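Local atomic coordinates of glycerol kinase, putative (Plasmodium falciparum, PDB entry 2W40), a protein that probably catalyses the ATP-dependent phosphorylation of glycerol to sn-glycerol 3-phosphate. Residues E23-V28 / T444-A449; L392-D397 / E491-V496; S428-T433 / K486-E491. All blocks are in the same frame, centred on the assembly; numbering follows the deposited sequence.

Interaction 1 of 3, residues E23-V28 / T444-A449; sequences EELNIV and TSLGAA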
# COMPACT_ATOMS: atom_id res chain seq x y z
N GLU C 23 37.26 3.13 -28.98
CA GLU C 23 37.99 1.89 -28.84
C GLU C 23 38.75 1.72 -27.56
O GLU C 23 39.36 0.68 -27.35
CB GLU C 23 38.85 1.66 -30.09
CG GLU C 23 38.01 1.62 -31.36
CD GLU C 23 38.74 1.37 -32.65
OE1 GLU C 23 39.81 1.95 -32.78
OE2 GLU C 23 38.24 0.62 -33.52
N GLU C 24 38.70 2.74 -26.68
CA GLU C 24 39.12 2.65 -25.28
C GLU C 24 37.96 2.50 -24.32
O GLU C 24 38.12 2.52 -23.12
CB GLU C 24 40.04 3.86 -24.94
CG GLU C 24 41.31 3.93 -25.86
CD GLU C 24 42.39 2.82 -25.51
OE1 GLU C 24 42.42 2.34 -24.32
OE2 GLU C 24 43.20 2.42 -26.43
N LEU C 25 36.80 2.18 -24.91
CA LEU C 25 35.59 1.86 -24.15
C LEU C 25 35.10 3.04 -23.30
O LEU C 25 34.36 2.86 -22.31
CB LEU C 25 35.78 0.57 -23.35
CG LEU C 25 36.00 -0.68 -24.16
CD1 LEU C 25 36.28 -1.85 -23.22
CD2 LEU C 25 34.81 -0.92 -25.21
N ASN C 26 35.36 4.22 -23.80
CA ASN C 26 34.69 5.45 -23.33
C ASN C 26 33.39 5.67 -24.14
O ASN C 26 33.38 5.51 -25.35
CB ASN C 26 35.56 6.71 -23.58
CG ASN C 26 36.95 6.62 -22.98
OD1 ASN C 26 37.99 6.70 -23.72
ND2 ASN C 26 37.00 6.47 -21.67
N ILE C 27 32.30 6.02 -23.46
CA ILE C 27 31.12 6.41 -24.13
C ILE C 27 31.26 7.77 -24.78
O ILE C 27 31.53 8.80 -24.06
CB ILE C 27 29.84 6.39 -23.16
CG1 ILE C 27 29.70 5.01 -22.55
CG2 ILE C 27 28.62 6.85 -23.91
CD1 ILE C 27 28.57 4.89 -21.45
N VAL C 28 31.14 7.83 -26.09
CA VAL C 28 31.13 9.10 -26.82
C VAL C 28 29.76 9.66 -27.16
O VAL C 28 29.58 10.83 -27.41
CB VAL C 28 32.07 9.03 -28.07
CG1 VAL C 28 33.56 8.64 -27.59
CG2 VAL C 28 31.49 8.03 -29.13
N THR C 444 25.93 -3.50 -18.75
CA THR C 444 25.27 -4.32 -19.81
C THR C 444 25.70 -3.97 -21.23
O THR C 444 26.12 -4.83 -22.02
CB THR C 444 23.75 -4.22 -19.66
OG1 THR C 444 23.41 -4.85 -18.39
CG2 THR C 444 23.04 -4.94 -20.82
N SER C 445 25.57 -2.68 -21.60
CA SER C 445 26.00 -2.22 -22.93
C SER C 445 27.50 -2.42 -23.15
O SER C 445 27.92 -2.70 -24.26
CB SER C 445 25.62 -0.78 -23.13
OG SER C 445 26.37 0.10 -22.29
N LEU C 446 28.30 -2.26 -22.07
CA LEU C 446 29.75 -2.44 -22.16
C LEU C 446 30.07 -3.89 -22.56
O LEU C 446 30.94 -4.13 -23.44
CB LEU C 446 30.38 -2.06 -20.84
CG LEU C 446 31.84 -2.09 -20.73
CD1 LEU C 446 32.49 -1.23 -21.75
CD2 LEU C 446 32.14 -1.75 -19.24
N GLY C 447 29.37 -4.88 -22.02
CA GLY C 447 29.67 -6.25 -22.39
C GLY C 447 29.42 -6.58 -23.86
O GLY C 447 30.20 -7.28 -24.50
N ALA C 448 28.37 -5.99 -24.44
CA ALA C 448 28.02 -6.18 -25.82
C ALA C 448 29.04 -5.51 -26.74
O ALA C 448 29.31 -6.01 -27.84
CB ALA C 448 26.61 -5.66 -26.12
N ALA C 449 29.57 -4.36 -26.31
CA ALA C 449 30.59 -3.67 -27.12
C ALA C 449 31.84 -4.50 -27.10
O ALA C 449 32.52 -4.59 -28.09
CB ALA C 449 30.80 -2.29 -26.51
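Leu-25 meets Leu-446 and Ala-449 with no ring or amide between them; the flat groups lie around this aliphatic patch, Trp-459 against Leu-25, and Tyr-21 and Tyr-440 against Leu-446. At its centre CD1 of Leu-446 lies 4.1 Å from both CB and CD1 of Leu-25 and hardly further from CD2, so one methyl touches the side chain from CB to its tips, and the two side chains cross at about a right angle. Leu-446 gains this place by setting CG opposite its own backbone N (chi1 -176°), which swings the end of the side chain toward residues 23-28. Leu-25 CD2 also reaches CB of Ala-449, 4.4 Å away, about one turn further along the helix. The short alanine suits this position, since it also touches Ser-8 of strand 3-11.

Leucine is apt at position 25 because the turn after strand 15-21, where Leu-25 itself takes a left-handed helical conformation, directs a greasy branch at the helix. The turn itself is fastened by polar groups: Asp-22 OD1 accepts from Asn-26 N, and the carbonyl of Glu-23 accepts from Trp-459 NE1. On the helix side, Ser-445 OG bonds with Tyr-21 OH, tying the same helix to the strand that leads into the turn. Helix 443-455, from the C-terminal FGGY domain, thus packs on the edge hairpin of the N-terminal sheet and, through Ala-448 and Ser-251, on helix 248-255. This is consistent with the paired helices that connect the two domains in the sugar kinase/Hsp70/actin fold.

Interaction 2 of 3, residues L392-D397 / E491-V496; sequences LNEIVD and EWNKAV. With EDO (1,2-ethanediol), chain B; EDO (1,2-ethanediol), chain D.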
# COMPACT_ATOMS: atom_id res chain seq x y z
N LEU C 392 17.45 -10.45 -2.14
CA LEU C 392 18.81 -10.73 -2.54
C LEU C 392 19.50 -11.61 -1.51
O LEU C 392 20.25 -12.51 -1.84
CB LEU C 392 19.52 -9.41 -2.80
CG LEU C 392 20.89 -9.63 -3.44
CD1 LEU C 392 20.85 -10.38 -4.81
CD2 LEU C 392 21.66 -8.31 -3.50
N ASN C 393 19.23 -11.36 -0.22
CA ASN C 393 19.81 -12.17 0.85
C ASN C 393 19.42 -13.63 0.75
O ASN C 393 20.23 -14.54 0.92
CB ASN C 393 19.36 -11.61 2.17
CG ASN C 393 19.95 -12.38 3.33
OD1 ASN C 393 21.16 -12.65 3.36
ND2 ASN C 393 19.10 -12.67 4.36
N GLU C 394 18.14 -13.84 0.42
CA GLU C 394 17.69 -15.22 0.18
C GLU C 394 18.44 -15.95 -0.98
O GLU C 394 18.82 -17.13 -0.89
CB GLU C 394 16.16 -15.30 -0.04
CG GLU C 394 15.41 -14.81 1.15
CD GLU C 394 13.91 -15.12 1.13
OE1 GLU C 394 13.41 -15.82 0.21
OE2 GLU C 394 13.21 -14.65 2.10
N ILE C 395 18.64 -15.24 -2.06
CA ILE C 395 19.44 -15.65 -3.18
C ILE C 395 20.86 -15.97 -2.75
O ILE C 395 21.40 -17.02 -3.15
CB ILE C 395 19.38 -14.64 -4.35
CG1 ILE C 395 17.99 -14.73 -5.03
CG2 ILE C 395 20.47 -14.87 -5.40
CD1 ILE C 395 17.66 -13.56 -6.00
N VAL C 396 21.48 -15.09 -1.96
CA VAL C 396 22.88 -15.31 -1.53
C VAL C 396 22.97 -16.58 -0.68
O VAL C 396 23.90 -17.39 -0.77
CB VAL C 396 23.45 -14.11 -0.83
CG1 VAL C 396 24.87 -14.49 -0.16
CG2 VAL C 396 23.52 -12.92 -1.89
N ASP C 397 21.96 -16.78 0.16
CA ASP C 397 21.94 -17.98 0.98
C ASP C 397 21.85 -19.25 0.10
O ASP C 397 22.55 -20.26 0.39
CB ASP C 397 20.82 -17.94 2.00
CG ASP C 397 21.09 -16.97 3.16
OD1 ASP C 397 22.27 -16.59 3.44
OD2 ASP C 397 20.09 -16.56 3.78
N GLU C 491 11.54 -10.35 10.67
CA GLU C 491 10.45 -9.53 10.35
C GLU C 491 10.04 -9.76 8.88
O GLU C 491 8.86 -9.87 8.57
CB GLU C 491 10.68 -8.06 10.58
CG GLU C 491 10.76 -7.78 12.08
CD GLU C 491 11.44 -6.47 12.50
OE1 GLU C 491 12.03 -5.64 11.69
OE2 GLU C 491 11.40 -6.30 13.75
N TRP C 492 11.03 -9.75 7.97
CA TRP C 492 10.78 -10.02 6.59
C TRP C 492 10.14 -11.39 6.37
O TRP C 492 9.11 -11.60 5.70
CB TRP C 492 12.10 -9.96 5.87
CG TRP C 492 12.05 -10.52 4.47
CD1 TRP C 492 12.53 -11.73 4.08
CD2 TRP C 492 11.43 -9.95 3.31
NE1 TRP C 492 12.25 -11.95 2.77
CE2 TRP C 492 11.64 -10.84 2.26
CE3 TRP C 492 10.83 -8.73 3.04
CZ2 TRP C 492 11.19 -10.63 0.96
CZ3 TRP C 492 10.39 -8.50 1.73
CH2 TRP C 492 10.61 -9.43 0.72
N ASN C 493 10.75 -12.34 7.04
CA ASN C 493 10.30 -13.76 6.91
C ASN C 493 8.85 -13.95 7.34
O ASN C 493 8.09 -14.63 6.68
CB ASN C 493 11.17 -14.68 7.74
CG ASN C 493 12.48 -15.01 7.12
OD1 ASN C 493 12.68 -14.84 5.90
ND2 ASN C 493 13.45 -15.47 7.98
N LYS C 494 8.44 -13.26 8.38
CA LYS C 494 7.05 -13.39 8.86
C LYS C 494 6.10 -12.72 7.88
O LYS C 494 5.03 -13.24 7.61
CB LYS C 494 6.93 -12.78 10.22
CG LYS C 494 7.65 -13.59 11.24
CD LYS C 494 7.30 -13.26 12.63
CE LYS C 494 6.63 -11.88 12.84
NZ LYS C 494 7.60 -10.69 12.97
N ALA C 495 6.47 -11.57 7.30
CA ALA C 495 5.67 -10.90 6.25
C ALA C 495 5.60 -11.76 5.01
O ALA C 495 4.53 -11.97 4.47
CB ALA C 495 6.37 -9.59 5.90
N VAL C 496 6.67 -12.42 4.59
CA VAL C 496 6.59 -13.41 3.45
C VAL C 496 5.67 -14.60 3.78
O VAL C 496 4.74 -15.01 3.00
CB VAL C 496 7.96 -13.86 2.98
CG1 VAL C 496 7.83 -14.86 1.85
CG2 VAL C 496 8.76 -12.64 2.51
C1 EDO B . 16.75 -18.39 2.24
O1 EDO B . 17.63 -17.67 3.20
C2 EDO B . 17.26 -18.63 0.80
O2 EDO B . 17.61 -19.94 0.27
C1 EDO D . 12.79 -4.33 8.34
O1 EDO D . 13.99 -3.62 7.94
C2 EDO D . 11.75 -3.31 8.85
O2 EDO D . 12.23 -2.63 10.05
O HOH W 1 14.67 -14.43 4.35
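Glu-394 stretches from one helix toward Trp-492 and Asn-493 on another, and its atoms change company along the way. CB and CG run beside an ethanediol probably taken from the crystallisation liquor, whose placement is doubtful because it comes too near the backbone. With CG opposite the carbonyl carbon and the chain extended beyond it, CD arrives in the plane of the indole, at its edge, 3.9 Å from Trp-492 NE1. The carboxylate stands 72° from the ring plane. OE2 does the bonding: it accepts the indole N-H at 2.9 Å from NE1, with an angle of 153° at the hydrogen. It lies in the ring plane, whereas the nitrogen approaches from above the carboxylate plane, 44° out of it.

The helices so joined are 377-403, the long helix of the C-terminal actin-like ATPase domain, and 482-500, close to the chain's C-terminus. Glutamate has the reach to span backbones whose nearest CA atoms, those of Glu-394 and Asn-493, are 10.1 Å apart.

OE2 has further partners. Arg-359 forms a salt bridge with it, which would favour the charged carboxylate, and a water donates to it at 2.7 Å. The same water donates to OD1 of Asn-493, reconciling two acceptors that could not bond each other directly. Tryptophan serves here because it offers one N-H at the rim of an otherwise apolar plate: Val-496 CG2 sits 3.3 Å above one face, offset toward the rim, and the ring also stacks with Phe-390 of helix 377-403.

Interaction 3 of 3, residues S428-T433 / K486-E491; sequences SDIINT and KKKTSE. With EDO (1,2-ethanediol), chain E; EDO (1,2-ethanediol), chain D.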
# COMPACT_ATOMS: atom_id res chain seq x y z
N SER C 428 24.40 -4.38 1.79
CA SER C 428 25.63 -5.01 2.34
C SER C 428 25.38 -5.52 3.75
O SER C 428 25.76 -6.66 4.06
CB SER C 428 26.80 -4.03 2.35
OG SER C 428 27.95 -4.69 2.86
N ASP C 429 24.65 -4.70 4.55
CA ASP C 429 24.25 -5.03 5.90
C ASP C 429 23.38 -6.34 5.91
O ASP C 429 23.68 -7.34 6.63
CB ASP C 429 23.46 -3.93 6.52
CG ASP C 429 24.26 -2.76 6.95
OD1 ASP C 429 25.51 -2.81 6.91
OD2 ASP C 429 23.60 -1.75 7.34
N ILE C 430 22.35 -6.37 5.10
CA ILE C 430 21.42 -7.54 5.17
C ILE C 430 21.98 -8.78 4.53
O ILE C 430 21.79 -9.88 5.08
CB ILE C 430 20.10 -7.20 4.58
CG1 ILE C 430 19.37 -6.18 5.42
CG2 ILE C 430 19.18 -8.47 4.27
CD1 ILE C 430 19.06 -6.52 6.95
N ILE C 431 22.66 -8.67 3.39
CA ILE C 431 23.29 -9.88 2.75
C ILE C 431 24.61 -10.30 3.40
O ILE C 431 25.15 -11.36 2.99
CB ILE C 431 23.43 -9.77 1.20
CG1 ILE C 431 24.60 -8.86 0.75
CG2 ILE C 431 22.11 -9.26 0.57
CD1 ILE C 431 24.80 -8.67 -0.76
N ASN C 432 25.10 -9.46 4.34
CA ASN C 432 26.40 -9.60 5.04
C ASN C 432 27.61 -9.96 4.08
O ASN C 432 28.33 -10.96 4.30
CB ASN C 432 26.27 -10.59 6.15
CG ASN C 432 27.47 -10.52 7.20
OD1 ASN C 432 28.15 -9.49 7.36
ND2 ASN C 432 27.76 -11.70 7.80
N THR C 433 27.77 -9.16 3.05
CA THR C 433 28.72 -9.40 1.98
C THR C 433 29.31 -8.11 1.57
O THR C 433 28.58 -7.09 1.47
CB THR C 433 28.06 -10.08 0.72
OG1 THR C 433 27.44 -11.38 1.05
CG2 THR C 433 29.08 -10.33 -0.45
N LYS C 486 19.41 -10.42 12.27
CA LYS C 486 18.51 -11.54 12.52
C LYS C 486 17.14 -11.06 12.82
O LYS C 486 16.15 -11.63 12.38
CB LYS C 486 19.04 -12.34 13.69
CG LYS C 486 19.87 -13.43 13.29
CD LYS C 486 20.81 -13.18 12.14
N LYS C 487 17.02 -9.97 13.54
CA LYS C 487 15.73 -9.42 13.87
C LYS C 487 15.01 -8.95 12.61
O LYS C 487 13.86 -9.26 12.43
CB LYS C 487 15.85 -8.26 14.84
CG LYS C 487 14.55 -7.75 15.28
CD LYS C 487 14.72 -6.93 16.57
CE LYS C 487 13.45 -6.05 16.91
NZ LYS C 487 13.47 -5.51 18.40
N LYS C 488 15.71 -8.17 11.79
CA LYS C 488 15.11 -7.62 10.56
C LYS C 488 14.70 -8.76 9.60
O LYS C 488 13.66 -8.66 8.95
CB LYS C 488 16.11 -6.69 9.87
CG LYS C 488 16.21 -5.41 10.63
CD LYS C 488 16.97 -4.32 9.84
CE LYS C 488 16.82 -2.95 10.44
NZ LYS C 488 15.43 -2.40 10.05
N THR C 489 15.55 -9.76 9.47
CA THR C 489 15.31 -10.88 8.52
C THR C 489 14.16 -11.69 9.04
O THR C 489 13.37 -12.19 8.28
CB THR C 489 16.54 -11.66 8.17
OG1 THR C 489 17.02 -12.31 9.29
CG2 THR C 489 17.63 -10.77 7.71
N SER C 490 14.04 -11.80 10.35
CA SER C 490 12.80 -12.44 10.95
C SER C 490 11.50 -11.67 10.61
O SER C 490 10.44 -12.28 10.31
CB SER C 490 13.01 -12.60 12.47
OG SER C 490 11.72 -12.85 13.06
N GLU C 491 11.54 -10.35 10.67
CA GLU C 491 10.45 -9.53 10.35
C GLU C 491 10.04 -9.76 8.88
O GLU C 491 8.86 -9.87 8.57
CB GLU C 491 10.68 -8.06 10.58
CG GLU C 491 10.76 -7.78 12.08
CD GLU C 491 11.44 -6.47 12.50
OE1 GLU C 491 12.03 -5.64 11.69
OE2 GLU C 491 11.40 -6.30 13.75
C1 EDO E . 31.12 -9.23 5.73
O1 EDO E . 30.77 -8.94 7.07
C2 EDO E . 30.44 -8.16 4.91
O2 EDO E . 31.17 -6.95 4.92
C1 EDO D . 12.79 -4.33 8.34
O1 EDO D . 13.99 -3.62 7.94
C2 EDO D . 11.75 -3.31 8.85
O2 EDO D . 12.23 -2.63 10.05
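Ile-430 brings two of its carbons to helix 482-500, one to each of two successive residues. CD1 lies 4.2 Å from both CB and CD of Lys-488, across whose aliphatic chain the isoleucine runs at about a right angle. The other branch, CG2, approaches Thr-489 CG2 methyl to methyl at 4.4 Å. A beta-branched residue suits this place, because with CG1 opposite the carbonyl carbon (chi1 -68°) its two arms spread to separate targets. Phe-390 of helix 377-403 touches both Ile-430 and Lys-488, adding a third helix to the apolar patch.

Thr-489 presents its methyl while OG1 turns back to bond the carbonyl of Arg-485, one helical turn earlier. Arg-485 in turn bonds the carbonyl of Ile-430 through NE, a polar tie between the two helices next to the apolar one. Behind Ile-430, helix 421-431 ends in a Schellman pattern whose two backbone bonds are both weak, with Asn-432 at positive phi. Ser-428 OG reinforces it by donating to Thr-433 O at 2.8 Å.

Lys-488 carries its charge away from the isoleucine: the chain bends at its last torsion (chi4 -78°) and NZ donates to O1 of an ethanediol, probably from the crystallisation liquor, at 2.8 Å; the same molecule is bonded to Glu-386. Lysine therefore works as an amphipathic residue, lending CB and CD to the apolar contact with Ile-430 while the ammonium points away from it, here to a bound ethanediol.

How the interactions relate
Interactions 2 and 3 form one neighbourhood: their centres are 8 Å apart, both use helix 482-500 and both share Glu-491. Asn-393 of interaction 2 lies against residues of interaction 3, its OD1 3.3 Å from Ile-430 O, and Arg-485 bonds both of these oxygens. Together they set the C-terminal helix against helices 377-403 and 421-431. Interaction 1 is remote, its centre 35 Å from either of the others, and links the N- and C-terminal FGGY domains instead. None of the three lies at the known ADP-binding residues. A bound glycerol lies about 12 Å from the side chain of Leu-25 and one about 11 Å from that of Lys-488, so neither contact touches the ligand.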